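Local coordinates for protein NADH-rubredoxin oxidoreductase (Clostridium acetobutylicum, PDB 3KLJ) that catalyses the NADH-dependent reduction of rubredoxin through a bound FAD, passing electrons on to the proteins that scavenge dioxygen in this obligate anaerobe, at residues A[149-154]-A[159-164]; A[180-185]-A[312-317]; A[201-206]-A[308-313]; A[326-331]-A[337-342]; A[350-355]-A[360-365]. All blocks are in the same frame, centred on the assembly; numbering follows the deposited sequence.

Contact 1 (A[149-154]-A[159-164]); sequences AFIIGG and IELAQA
Ile-151 of the central strand 149-152 and Ala-162 of helix 156-168 make the tight part of this contact. The CD1 methyl of Ile-151 lies over the helix backbone, 3.9 Å from Ala-162 CA, and touches the methyl of the same residue, with Ile-151 CD1 and Ala-162 CB 4.0 Å apart. A chi1 of -64° directs it there by placing CG1 of Ile-151 on the side of its own backbone N. With only a methyl on Ala-162, strand and helix come close: the CA atoms of Ile-151 and Ala-162 are 7.0 Å apart. Both Ala-162 and Ile-159 also touch Ile-174 of the neighbouring strand 172-175, so this side is deeply buried. The rest is looser. Leu-161 meets the isoleucine only at 4.4 Å, from its CG to Ile-151 CG1, and also touches Asn-52 and Ile-55 of helix 51-56. At the end of the strand the partly exposed Gly-154 gives no side chain, and its O stands 4.4 Å from Ile-159 CD1. Before it, Gly-153 adopts phi 130° and psi 136°, a conformation suited to glycine; it fits the first glycine of a Rossmann-type GxGxxG turn, as in the NADH-binding domain of this family. The unit is the strand-turn-helix that opens the beta-alpha-beta crossover to strand 172-175. No hydrogen bond joins the two segments, so helix and strand are held by burial of aliphatic carbon, and the backbone polar groups of the strand are left to its sheet neighbours.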
# COMPACT_ATOMS: atom_id res chain seq x y z
N ALA A 149 14.62 -10.02 14.93
CA ALA A 149 14.26 -8.77 14.27
C ALA A 149 13.56 -7.79 15.21
O ALA A 149 12.87 -8.19 16.15
CB ALA A 149 13.39 -9.04 13.04
N PHE A 150 13.76 -6.49 14.96
CA PHE A 150 13.03 -5.45 15.68
C PHE A 150 12.37 -4.54 14.65
O PHE A 150 13.07 -3.86 13.88
CB PHE A 150 13.98 -4.67 16.61
CG PHE A 150 13.28 -3.66 17.49
CD1 PHE A 150 12.26 -4.06 18.37
CD2 PHE A 150 13.66 -2.33 17.48
CE1 PHE A 150 11.62 -3.13 19.19
CE2 PHE A 150 13.03 -1.39 18.29
CZ PHE A 150 12.00 -1.79 19.15
N ILE A 151 11.04 -4.57 14.62
CA ILE A 151 10.28 -3.79 13.65
C ILE A 151 9.77 -2.49 14.28
O ILE A 151 9.01 -2.51 15.24
CB ILE A 151 9.11 -4.60 13.02
CG1 ILE A 151 9.65 -5.78 12.20
CG2 ILE A 151 8.24 -3.74 12.10
CD1 ILE A 151 9.54 -7.11 12.87
N ILE A 152 10.22 -1.36 13.73
CA ILE A 152 9.79 -0.05 14.18
C ILE A 152 8.66 0.46 13.28
O ILE A 152 8.82 0.55 12.05
CB ILE A 152 10.98 0.96 14.20
CG1 ILE A 152 11.95 0.59 15.33
CG2 ILE A 152 10.47 2.40 14.33
CD1 ILE A 152 13.20 1.42 15.39
N GLY A 153 7.52 0.81 13.89
CA GLY A 153 6.36 1.29 13.14
C GLY A 153 5.10 0.56 13.53
O GLY A 153 5.10 -0.67 13.66
N GLY A 154 4.02 1.30 13.72
CA GLY A 154 2.83 0.76 14.37
C GLY A 154 1.71 0.24 13.50
O GLY A 154 0.61 -0.02 14.00
N ILE A 159 3.18 -5.29 11.56
CA ILE A 159 2.61 -6.46 12.23
C ILE A 159 2.68 -7.72 11.36
O ILE A 159 3.15 -8.76 11.82
CB ILE A 159 1.17 -6.21 12.75
CG1 ILE A 159 1.13 -4.92 13.59
CG2 ILE A 159 0.73 -7.35 13.64
CD1 ILE A 159 -0.27 -4.36 13.79
N GLU A 160 2.25 -7.62 10.11
CA GLU A 160 2.35 -8.75 9.17
C GLU A 160 3.79 -9.25 9.00
O GLU A 160 4.00 -10.46 8.94
CB GLU A 160 1.76 -8.40 7.81
CG GLU A 160 0.24 -8.27 7.82
CD GLU A 160 -0.33 -7.94 6.46
OE1 GLU A 160 0.45 -7.63 5.54
OE2 GLU A 160 -1.57 -7.99 6.31
N LEU A 161 4.75 -8.33 8.92
CA LEU A 161 6.17 -8.67 8.75
C LEU A 161 6.68 -9.46 9.95
O LEU A 161 7.39 -10.45 9.79
CB LEU A 161 7.03 -7.43 8.54
CG LEU A 161 8.56 -7.56 8.38
CD1 LEU A 161 8.94 -8.67 7.43
CD2 LEU A 161 9.13 -6.26 7.88
N ALA A 162 6.30 -9.00 11.15
CA ALA A 162 6.66 -9.68 12.39
C ALA A 162 6.23 -11.14 12.37
O ALA A 162 7.04 -12.02 12.68
CB ALA A 162 6.06 -8.95 13.59
N GLN A 163 4.98 -11.39 12.00
CA GLN A 163 4.47 -12.76 11.89
C GLN A 163 5.23 -13.56 10.84
O GLN A 163 5.59 -14.71 11.08
CB GLN A 163 2.97 -12.79 11.58
CG GLN A 163 2.36 -14.21 11.56
CD GLN A 163 2.46 -14.94 12.91
OE1 GLN A 163 3.47 -15.58 13.22
NE2 GLN A 163 1.39 -14.87 13.69
N ALA A 164 5.46 -12.94 9.68
CA ALA A 164 6.24 -13.59 8.61
C ALA A 164 7.63 -14.01 9.10
O ALA A 164 8.10 -15.09 8.77
CB ALA A 164 6.35 -12.69 7.40

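Contact 2 (A[180-185]-A[312-317]); sequences YPLERQ and ISIISC
Gln-185 and Ser-316 bring the loop before helix 188-199 against strand 312-317, and the glutamine can be followed outward. Its CB lies 3.7 Å from Ser-316 OG, and its CG packs equally close, 3.7 Å, on Ser-316 CB. There the chain bends (chi2 100°), carrying the amide end away from the strand, while the side chain also touches Ile-156 and Ile-306. The polar link uses the glutamine's backbone instead: Ser-316 OG donates to Gln-185 O at 2.6 Å, lying in the carbonyl plane on a lone pair, with an angle of 117° at the oxygen. Ser-316 can reach it because chi1 of 179° swings its OG fully away from its own backbone N. Two residues before Ser-316 on the strand, Ile-314 meets Leu-182 of the loop tip to tip, Leu-182 CD2 3.7 Å from Ile-314 CD1. Leu-194 of helix 188-199 touches the same isoleucine. The loop belongs to the nucleotide-binding part of the chain and the strand to the rubredoxin NAD+ reductase C-terminal domain. One short hydroxyl-to-carbonyl bond beside a small aliphatic patch therefore gives this domain junction a directional tie as well as buried carbon.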
# COMPACT_ATOMS: atom_id res chain seq x y z
N TYR A 180 -0.63 2.64 21.59
CA TYR A 180 -1.31 1.50 20.99
C TYR A 180 -1.07 1.42 19.49
O TYR A 180 -0.84 2.45 18.85
CB TYR A 180 -2.82 1.57 21.28
CG TYR A 180 -3.46 2.84 20.78
CD1 TYR A 180 -3.46 3.99 21.57
CD2 TYR A 180 -4.05 2.90 19.51
CE1 TYR A 180 -4.03 5.17 21.11
CE2 TYR A 180 -4.63 4.08 19.05
CZ TYR A 180 -4.61 5.21 19.86
OH TYR A 180 -5.18 6.38 19.41
N PRO A 181 -1.14 0.21 18.91
CA PRO A 181 -0.85 0.14 17.48
C PRO A 181 -2.06 0.54 16.62
O PRO A 181 -3.20 0.59 17.12
CB PRO A 181 -0.52 -1.34 17.27
CG PRO A 181 -1.44 -2.04 18.27
CD PRO A 181 -1.44 -1.12 19.48
N LEU A 182 -1.79 0.83 15.35
CA LEU A 182 -2.82 0.99 14.32
C LEU A 182 -3.71 2.21 14.57
O LEU A 182 -4.93 2.15 14.39
CB LEU A 182 -3.66 -0.29 14.22
CG LEU A 182 -3.74 -0.93 12.84
CD1 LEU A 182 -2.38 -1.52 12.51
CD2 LEU A 182 -4.84 -2.00 12.81
N GLU A 183 -3.09 3.31 14.97
CA GLU A 183 -3.83 4.49 15.42
C GLU A 183 -4.62 5.21 14.33
O GLU A 183 -5.43 6.09 14.62
CB GLU A 183 -2.88 5.48 16.12
CG GLU A 183 -2.14 6.42 15.18
CD GLU A 183 -0.87 5.83 14.57
OE1 GLU A 183 -0.65 4.60 14.67
OE2 GLU A 183 -0.08 6.63 14.01
N ARG A 184 -4.38 4.83 13.07
CA ARG A 184 -5.12 5.39 11.94
C ARG A 184 -6.41 4.61 11.68
O ARG A 184 -7.32 5.11 11.03
CB ARG A 184 -4.28 5.38 10.66
CG ARG A 184 -2.88 5.97 10.79
CD ARG A 184 -2.08 5.70 9.53
NE ARG A 184 -2.19 6.78 8.56
CZ ARG A 184 -2.43 8.05 8.88
NH1 ARG A 184 -2.57 8.39 10.15
NH2 ARG A 184 -2.51 8.97 7.93
N GLN A 185 -6.46 3.37 12.18
CA GLN A 185 -7.60 2.48 11.89
C GLN A 185 -8.45 2.17 13.12
O GLN A 185 -9.61 1.78 12.99
CB GLN A 185 -7.11 1.17 11.27
CG GLN A 185 -6.96 1.25 9.75
CD GLN A 185 -5.54 1.46 9.30
OE1 GLN A 185 -4.59 1.11 9.99
NE2 GLN A 185 -5.39 2.01 8.10
N ILE A 312 -6.23 -12.68 12.97
CA ILE A 312 -7.07 -11.64 13.58
C ILE A 312 -7.47 -10.61 12.52
O ILE A 312 -6.60 -9.95 11.92
CB ILE A 312 -6.38 -10.90 14.75
CG1 ILE A 312 -5.82 -11.90 15.77
CG2 ILE A 312 -7.36 -9.95 15.43
CD1 ILE A 312 -5.01 -11.27 16.87
N SER A 313 -8.77 -10.46 12.30
CA SER A 313 -9.29 -9.70 11.17
C SER A 313 -9.78 -8.32 11.59
O SER A 313 -10.41 -8.18 12.64
CB SER A 313 -10.45 -10.46 10.55
OG SER A 313 -11.50 -10.62 11.49
N ILE A 314 -9.52 -7.32 10.75
CA ILE A 314 -9.92 -5.94 11.06
C ILE A 314 -10.56 -5.25 9.86
O ILE A 314 -10.03 -5.32 8.76
CB ILE A 314 -8.71 -5.08 11.51
CG1 ILE A 314 -8.15 -5.60 12.83
CG2 ILE A 314 -9.10 -3.60 11.65
CD1 ILE A 314 -6.76 -5.12 13.13
N ILE A 315 -11.70 -4.60 10.07
CA ILE A 315 -12.17 -3.65 9.08
C ILE A 315 -12.41 -2.29 9.74
O ILE A 315 -13.02 -2.19 10.81
CB ILE A 315 -13.41 -4.13 8.22
CG1 ILE A 315 -14.72 -3.53 8.70
CG2 ILE A 315 -13.51 -5.67 8.09
CD1 ILE A 315 -15.14 -2.35 7.91
N SER A 316 -11.91 -1.25 9.08
CA SER A 316 -11.98 0.10 9.61
C SER A 316 -12.52 1.02 8.53
O SER A 316 -12.10 0.93 7.37
CB SER A 316 -10.59 0.57 10.08
OG SER A 316 -10.66 1.89 10.57
N CYS A 317 -13.42 1.91 8.93
CA CYS A 317 -14.11 2.78 7.98
C CYS A 317 -14.26 4.21 8.48
O CYS A 317 -14.69 4.44 9.60
CB CYS A 317 -15.49 2.21 7.64
SG CYS A 317 -16.36 3.12 6.33

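Contact 3 (A[201-206]-A[308-313]); sequences LGIKIY and KVSGIS
Leu-201 and Ile-203 meet the tip of a beta hairpin, whose strands 306-309 and 312-317 are joined by a type I' turn from Val-309 to Ile-312. One methyl does most of the work on the leucine: Leu-201 CD2 is 3.6 Å from Ser-310 CB and equally near the carbonyl oxygen of that serine. The same methyl continues to Ile-312, whose CD1 is 3.8 Å from Leu-201 CD2. Beside it, Ile-203 sends CD1 close to the hydroxyl, 3.2 Å from Ser-310 OG, an apolar methyl against oxygen with no hydrogen bond between them.

The next shell sets these groups in place. Ser-310 and Gly-311 both have positive phi, the left-handed corner pair of the turn, which closes with Ile-312 N bonded to Val-309 O at 2.7 Å. In this turn the serine side chain starts out toward segment 201-206, and chi1 of -57° leaves its OG beside Ile-203. On the other segment, Gly-202 is the C-prime residue of a Schellman motif that ends helix 188-199, with Ile-203 N returning to Leu-198 O and Gly-202 N to Asp-199 O. Ile-203, just before strand 204-206 at the edge of the parallel sheet, touches Ile-174 of strand 172-175. Leu-198 of the same helix touches both Val-309 and Ser-310.

The contact thus seats the hairpin of the C-terminal domain on the nucleotide-binding part of the chain. Lys-308 belongs to the FAD pocket, its NZ making a weak hydrogen bond to O4 of the flavin cofactor; its backbone N is bonded to Glu-160 OE2.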
# COMPACT_ATOMS: atom_id res chain seq x y z
N LEU A 201 -0.41 -13.99 21.47
CA LEU A 201 0.03 -14.78 20.31
C LEU A 201 1.54 -14.71 20.09
O LEU A 201 2.04 -15.16 19.05
CB LEU A 201 -0.71 -14.34 19.05
CG LEU A 201 -1.90 -15.17 18.55
CD1 LEU A 201 -2.60 -15.99 19.64
CD2 LEU A 201 -2.89 -14.26 17.83
N GLY A 202 2.25 -14.13 21.05
CA GLY A 202 3.71 -14.05 21.01
C GLY A 202 4.28 -12.91 20.18
O GLY A 202 5.49 -12.83 20.01
N ILE A 203 3.41 -12.04 19.65
CA ILE A 203 3.88 -10.84 18.97
C ILE A 203 3.90 -9.68 19.97
O ILE A 203 2.86 -9.09 20.28
CB ILE A 203 3.05 -10.53 17.68
CG1 ILE A 203 3.24 -11.66 16.65
CG2 ILE A 203 3.48 -9.20 17.04
CD1 ILE A 203 2.41 -11.50 15.40
N LYS A 204 5.09 -9.39 20.50
CA LYS A 204 5.26 -8.32 21.47
C LYS A 204 5.37 -6.95 20.81
O LYS A 204 6.04 -6.79 19.79
CB LYS A 204 6.46 -8.59 22.40
CG LYS A 204 7.28 -7.34 22.76
CD LYS A 204 7.45 -7.14 24.26
CE LYS A 204 6.31 -6.30 24.83
NZ LYS A 204 6.69 -5.62 26.11
N ILE A 205 4.67 -5.97 21.38
CA ILE A 205 4.76 -4.59 20.93
C ILE A 205 5.23 -3.70 22.08
O ILE A 205 4.55 -3.60 23.12
CB ILE A 205 3.43 -4.04 20.34
CG1 ILE A 205 2.93 -4.92 19.18
CG2 ILE A 205 3.64 -2.60 19.85
CD1 ILE A 205 1.56 -4.54 18.60
N TYR A 206 6.39 -3.08 21.90
CA TYR A 206 6.90 -2.12 22.86
C TYR A 206 6.22 -0.79 22.57
O TYR A 206 6.38 -0.23 21.49
CB TYR A 206 8.41 -1.98 22.75
CG TYR A 206 9.19 -3.20 23.18
CD1 TYR A 206 9.57 -3.38 24.51
CD2 TYR A 206 9.55 -4.18 22.26
CE1 TYR A 206 10.30 -4.50 24.91
CE2 TYR A 206 10.27 -5.30 22.64
CZ TYR A 206 10.65 -5.46 23.96
OH TYR A 206 11.36 -6.58 24.32
N LYS A 308 -4.05 -9.59 7.39
CA LYS A 308 -3.85 -11.02 7.29
C LYS A 308 -3.00 -11.54 8.46
O LYS A 308 -2.31 -12.55 8.33
CB LYS A 308 -3.20 -11.38 5.94
CG LYS A 308 -3.90 -10.79 4.72
CD LYS A 308 -2.89 -10.55 3.60
CE LYS A 308 -3.50 -9.85 2.40
NZ LYS A 308 -2.49 -9.68 1.31
N VAL A 309 -3.07 -10.85 9.61
CA VAL A 309 -2.13 -11.14 10.70
C VAL A 309 -2.69 -12.04 11.79
O VAL A 309 -3.80 -11.83 12.28
CB VAL A 309 -1.50 -9.86 11.33
CG1 VAL A 309 -2.26 -9.40 12.57
CG2 VAL A 309 -0.02 -10.11 11.65
N SER A 310 -1.89 -13.04 12.14
CA SER A 310 -2.13 -13.95 13.26
C SER A 310 -3.57 -14.47 13.35
O SER A 310 -4.03 -14.86 14.42
CB SER A 310 -1.70 -13.29 14.57
OG SER A 310 -0.34 -12.90 14.51
N GLY A 311 -4.25 -14.46 12.21
CA GLY A 311 -5.65 -14.88 12.12
C GLY A 311 -6.59 -13.96 12.86
O GLY A 311 -7.63 -14.41 13.34
N ILE A 312 -6.23 -12.68 12.97
CA ILE A 312 -7.07 -11.64 13.58
C ILE A 312 -7.47 -10.61 12.52
O ILE A 312 -6.60 -9.95 11.92
CB ILE A 312 -6.38 -10.90 14.75
CG1 ILE A 312 -5.82 -11.90 15.77
CG2 ILE A 312 -7.36 -9.95 15.43
CD1 ILE A 312 -5.01 -11.27 16.87
N SER A 313 -8.77 -10.46 12.30
CA SER A 313 -9.29 -9.70 11.17
C SER A 313 -9.78 -8.32 11.59
O SER A 313 -10.41 -8.18 12.64
CB SER A 313 -10.45 -10.46 10.55
OG SER A 313 -11.50 -10.62 11.49

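Contact 4 (A[326-331]-A[337-342]); sequences SKVFRS and YIVCML
Arg-330 donates from NE to Tyr-337 OH at 2.9 Å, the phenol oxygen sitting at the edge of the guanidinium and nearly in its plane. The bond is bent, 138° at the hydrogen, and the single NE hydrogen is probably shared with Asp-189, whose OD1 forms a salt bridge to NE. Asp-187 joins the group, its carboxylate taking Arg-330 NH2 on one oxygen and Tyr-337 OH on the other. Guanidinium and ring planes are 32° apart, and Arg-330 CG comes within 3.7 Å of Tyr-337 CE1 as the two side chains cross at a slant. Between the strands, Ser-331 and Ile-338 bond in both directions, each N to O distance 2.8 Å, and Phe-329 and Cys-340 do the same. At the start of the hairpin Ser-326 N reaches Leu-342 O at 2.9 Å; the serine hydroxyl bonds Leu-342 O weakly, and Glu-344 N is its stronger partner.

Packing follows on the two faces. On the one, Phe-329 receives Leu-342 CD1 at its ring edge, 3.6 Å from Phe-329 CE2, and Ile-381 of helix 378-382 touches both side chains. On the other, Val-328 CG1 and Val-339 CG2 meet at 4.1 Å, with Met-341 nearby. The strands run antiparallel at 175°. This is a beta hairpin forming the outer edge of the five-stranded antiparallel sheet in the rubredoxin NAD+ reductase C-terminal domain.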
# COMPACT_ATOMS: atom_id res chain seq x y z
N SER A 326 -20.73 12.80 17.83
CA SER A 326 -21.76 13.19 18.79
C SER A 326 -21.99 12.06 19.80
O SER A 326 -22.30 12.32 20.96
CB SER A 326 -23.06 13.57 18.08
OG SER A 326 -23.36 12.66 17.04
N LYS A 327 -21.82 10.82 19.34
CA LYS A 327 -22.01 9.65 20.19
C LYS A 327 -21.11 8.49 19.75
O LYS A 327 -20.88 8.28 18.55
CB LYS A 327 -23.48 9.21 20.16
CG LYS A 327 -23.90 8.33 21.32
CD LYS A 327 -25.41 8.08 21.30
CE LYS A 327 -25.89 7.53 22.64
NZ LYS A 327 -27.35 7.22 22.64
N VAL A 328 -20.62 7.73 20.73
CA VAL A 328 -19.75 6.58 20.51
C VAL A 328 -20.36 5.35 21.16
O VAL A 328 -20.68 5.36 22.35
CB VAL A 328 -18.34 6.81 21.14
CG1 VAL A 328 -17.48 5.54 21.05
CG2 VAL A 328 -17.63 7.96 20.46
N PHE A 329 -20.52 4.29 20.38
CA PHE A 329 -20.86 2.97 20.92
C PHE A 329 -19.68 2.00 20.78
O PHE A 329 -19.16 1.78 19.68
CB PHE A 329 -22.07 2.38 20.21
CG PHE A 329 -23.30 3.22 20.30
CD1 PHE A 329 -24.09 3.19 21.44
CD2 PHE A 329 -23.68 4.02 19.24
CE1 PHE A 329 -25.24 3.96 21.53
CE2 PHE A 329 -24.84 4.80 19.32
CZ PHE A 329 -25.62 4.76 20.46
N ARG A 330 -19.31 1.39 21.90
CA ARG A 330 -18.18 0.47 21.95
C ARG A 330 -18.64 -0.86 22.54
O ARG A 330 -19.47 -0.88 23.44
CB ARG A 330 -17.07 1.09 22.80
CG ARG A 330 -15.76 0.32 22.84
CD ARG A 330 -14.68 1.12 23.57
NE ARG A 330 -14.26 2.31 22.82
CZ ARG A 330 -14.62 3.56 23.09
NH1 ARG A 330 -15.42 3.84 24.12
NH2 ARG A 330 -14.17 4.56 22.33
N SER A 331 -18.10 -1.96 22.01
CA SER A 331 -18.32 -3.29 22.57
C SER A 331 -17.02 -4.07 22.59
O SER A 331 -16.34 -4.17 21.56
CB SER A 331 -19.38 -4.05 21.76
OG SER A 331 -19.48 -5.40 22.19
N TYR A 337 -14.07 -6.89 18.82
CA TYR A 337 -14.13 -5.53 19.32
C TYR A 337 -14.90 -4.72 18.30
O TYR A 337 -14.69 -4.85 17.08
CB TYR A 337 -12.71 -4.94 19.52
CG TYR A 337 -12.74 -3.47 19.90
CD1 TYR A 337 -12.88 -3.07 21.24
CD2 TYR A 337 -12.68 -2.48 18.92
CE1 TYR A 337 -12.93 -1.73 21.59
CE2 TYR A 337 -12.73 -1.13 19.26
CZ TYR A 337 -12.85 -0.76 20.60
OH TYR A 337 -12.91 0.57 20.94
N ILE A 338 -15.82 -3.90 18.80
CA ILE A 338 -16.63 -3.04 17.94
C ILE A 338 -16.55 -1.62 18.45
O ILE A 338 -16.68 -1.38 19.65
CB ILE A 338 -18.11 -3.47 17.94
CG1 ILE A 338 -18.25 -4.91 17.43
CG2 ILE A 338 -18.97 -2.47 17.12
CD1 ILE A 338 -19.56 -5.59 17.82
N VAL A 339 -16.30 -0.68 17.54
CA VAL A 339 -16.47 0.73 17.86
C VAL A 339 -17.24 1.41 16.73
O VAL A 339 -16.97 1.19 15.54
CB VAL A 339 -15.13 1.46 18.23
CG1 VAL A 339 -14.15 1.51 17.04
CG2 VAL A 339 -15.40 2.85 18.77
N CYS A 340 -18.23 2.21 17.11
CA CYS A 340 -19.13 2.83 16.17
C CYS A 340 -19.28 4.30 16.56
O CYS A 340 -19.64 4.62 17.69
CB CYS A 340 -20.45 2.05 16.21
SG CYS A 340 -21.79 2.68 15.27
N MET A 341 -18.96 5.20 15.62
CA MET A 341 -18.96 6.64 15.90
C MET A 341 -20.03 7.36 15.07
O MET A 341 -20.10 7.20 13.85
CB MET A 341 -17.58 7.24 15.64
CG MET A 341 -16.47 6.59 16.45
SD MET A 341 -14.82 7.25 16.17
CE MET A 341 -13.91 6.43 17.47
N LEU A 342 -20.87 8.12 15.76
CA LEU A 342 -22.01 8.77 15.13
C LEU A 342 -21.79 10.25 14.88
O LEU A 342 -21.14 10.94 15.66
CB LEU A 342 -23.28 8.58 15.96
CG LEU A 342 -24.09 7.32 15.68
CD1 LEU A 342 -23.41 6.08 16.23
CD2 LEU A 342 -25.49 7.47 16.24

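Contact 5 (A[350-355]-A[360-365]); sequences AAVIGD and TKLKKA
Leu-362, on the sheet-facing side of helix 356-367, makes the contact with Ala-350 and Val-352 of strand 346-353. The helix segment opens with Thr-360, whose hydroxyl is bonded back to Val-356 O one turn earlier. Next comes Lys-361, on the exposed side; its NZ stays 6.5 Å from Asp-355 OD2, a weak attraction at most, and that carboxylate is engaged otherwise. Asp-355 is the N-cap of the helix, OD2 taking Leu-358 N, while OD1 forms a salt bridge to Lys-336.

Leu-362 then turns inward. With CG trans to its carbonyl carbon (chi1 -70°), it brings CD1 to the strand, 3.6 Å from Val-352 CG2, and the two side chains cross at about a right angle. The same methyl lies 4.1 Å from Ala-350 CB, which Leu-362 CB also approaches to 4.1 Å. One leucine therefore spans two residues that point out of the same face of the strand, and Leu-385, the chain's last residue, touches it as well.

Lys-363 swings its end away from the strand segment, yet its chain touches Ile-315 and Pro-303. Lys-364 is exposed; its N is bonded to Thr-360 O at 2.9 Å and its O accepts from Ser-368 OG. Ala-365 closes the segment, buried, its N on Lys-361 O.

The alternating residues Ala-351 and Ile-353 face the other way, toward Leu-186. Strand 346-353 runs between strands 312-317 and 337-343, and helix 356-367 packs on this sheet, on the same face as helix 378-382.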
# COMPACT_ATOMS: atom_id res chain seq x y z
N ALA A 350 -16.42 3.67 11.89
CA ALA A 350 -16.53 2.42 12.63
C ALA A 350 -15.34 1.53 12.36
O ALA A 350 -14.77 1.56 11.26
CB ALA A 350 -17.81 1.70 12.26
N ALA A 351 -14.98 0.73 13.36
CA ALA A 351 -14.01 -0.33 13.17
C ALA A 351 -14.45 -1.57 13.92
O ALA A 351 -15.04 -1.48 15.00
CB ALA A 351 -12.60 0.13 13.63
N VAL A 352 -14.16 -2.73 13.36
CA VAL A 352 -14.48 -4.00 14.01
C VAL A 352 -13.28 -4.91 13.87
O VAL A 352 -12.71 -5.06 12.77
CB VAL A 352 -15.72 -4.70 13.39
CG1 VAL A 352 -16.05 -6.00 14.11
CG2 VAL A 352 -16.94 -3.80 13.43
N ILE A 353 -12.88 -5.49 14.99
CA ILE A 353 -11.83 -6.49 15.03
C ILE A 353 -12.54 -7.83 15.28
O ILE A 353 -13.33 -7.94 16.22
CB ILE A 353 -10.82 -6.22 16.20
CG1 ILE A 353 -10.30 -4.77 16.16
CG2 ILE A 353 -9.67 -7.23 16.17
CD1 ILE A 353 -9.37 -4.39 17.34
N GLY A 354 -12.29 -8.81 14.42
CA GLY A 354 -12.78 -10.17 14.63
C GLY A 354 -14.20 -10.48 14.18
O GLY A 354 -14.75 -11.52 14.55
N ASP A 355 -14.81 -9.60 13.38
CA ASP A 355 -16.12 -9.88 12.77
C ASP A 355 -16.27 -9.12 11.47
O ASP A 355 -16.87 -8.04 11.42
CB ASP A 355 -17.26 -9.55 13.75
CG ASP A 355 -18.61 -10.13 13.32
OD1 ASP A 355 -19.53 -10.14 14.16
OD2 ASP A 355 -18.76 -10.57 12.15
N THR A 360 -18.46 -5.16 7.62
CA THR A 360 -19.00 -4.93 6.27
C THR A 360 -20.38 -4.25 6.31
O THR A 360 -20.67 -3.36 5.50
CB THR A 360 -19.06 -6.26 5.49
OG1 THR A 360 -17.73 -6.79 5.37
CG2 THR A 360 -19.66 -6.05 4.08
N LYS A 361 -21.23 -4.68 7.25
CA LYS A 361 -22.55 -4.06 7.42
C LYS A 361 -22.40 -2.60 7.83
O LYS A 361 -23.07 -1.74 7.28
CB LYS A 361 -23.37 -4.80 8.48
CG LYS A 361 -23.90 -6.15 8.03
CD LYS A 361 -24.63 -6.81 9.19
CE LYS A 361 -25.19 -8.16 8.82
NZ LYS A 361 -24.12 -9.21 8.72
N LEU A 362 -21.51 -2.34 8.79
CA LEU A 362 -21.23 -0.98 9.24
C LEU A 362 -20.64 -0.13 8.11
O LEU A 362 -21.03 1.01 7.92
CB LEU A 362 -20.30 -0.99 10.45
CG LEU A 362 -20.91 -1.50 11.77
CD1 LEU A 362 -19.81 -1.80 12.76
CD2 LEU A 362 -21.90 -0.51 12.37
N LYS A 363 -19.73 -0.73 7.34
CA LYS A 363 -19.14 -0.13 6.14
C LYS A 363 -20.22 0.34 5.17
O LYS A 363 -20.22 1.50 4.73
CB LYS A 363 -18.25 -1.15 5.44
CG LYS A 363 -17.16 -0.58 4.53
CD LYS A 363 -16.94 -1.41 3.25
CE LYS A 363 -16.80 -2.92 3.49
NZ LYS A 363 -16.84 -3.69 2.19
N LYS A 364 -21.15 -0.56 4.85
CA LYS A 364 -22.25 -0.28 3.93
C LYS A 364 -23.12 0.87 4.45
O LYS A 364 -23.43 1.80 3.71
CB LYS A 364 -23.10 -1.53 3.69
CG LYS A 364 -22.55 -2.48 2.61
CD LYS A 364 -23.37 -3.76 2.50
CE LYS A 364 -23.19 -4.45 1.16
NZ LYS A 364 -21.81 -5.00 0.96
N ALA A 365 -23.49 0.79 5.74
CA ALA A 365 -24.25 1.85 6.41
C ALA A 365 -23.56 3.21 6.32
O ALA A 365 -24.21 4.21 6.00
CB ALA A 365 -24.49 1.47 7.87

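How the contacts relate
Contacts 1, 2 and 3 cluster where the nucleotide-binding part of the chain meets the C-terminal domain; contacts 4 and 5 lie within that domain. Contact 1 touches contact 2 by a probable hydrogen bond, Gly-154 O to Leu-182 N at 2.9 Å, and contact 3 where Ile-159 O packs on Val-309 CG2 (3.4 Å). Contacts 2 and 3 share Ile-312 and Ser-313. Contact 2 joins contact 5 by Ser-313 O to Gly-354 N (2.7 Å), and contact 4 meets contact 5 at Tyr-337 O to Ile-353 N (2.8 Å). FAD is about 7 Å from the Leu-161 side chain and about 11 Å from that of Gln-185; contacts 1 and 4 have centres about 29 Å apart.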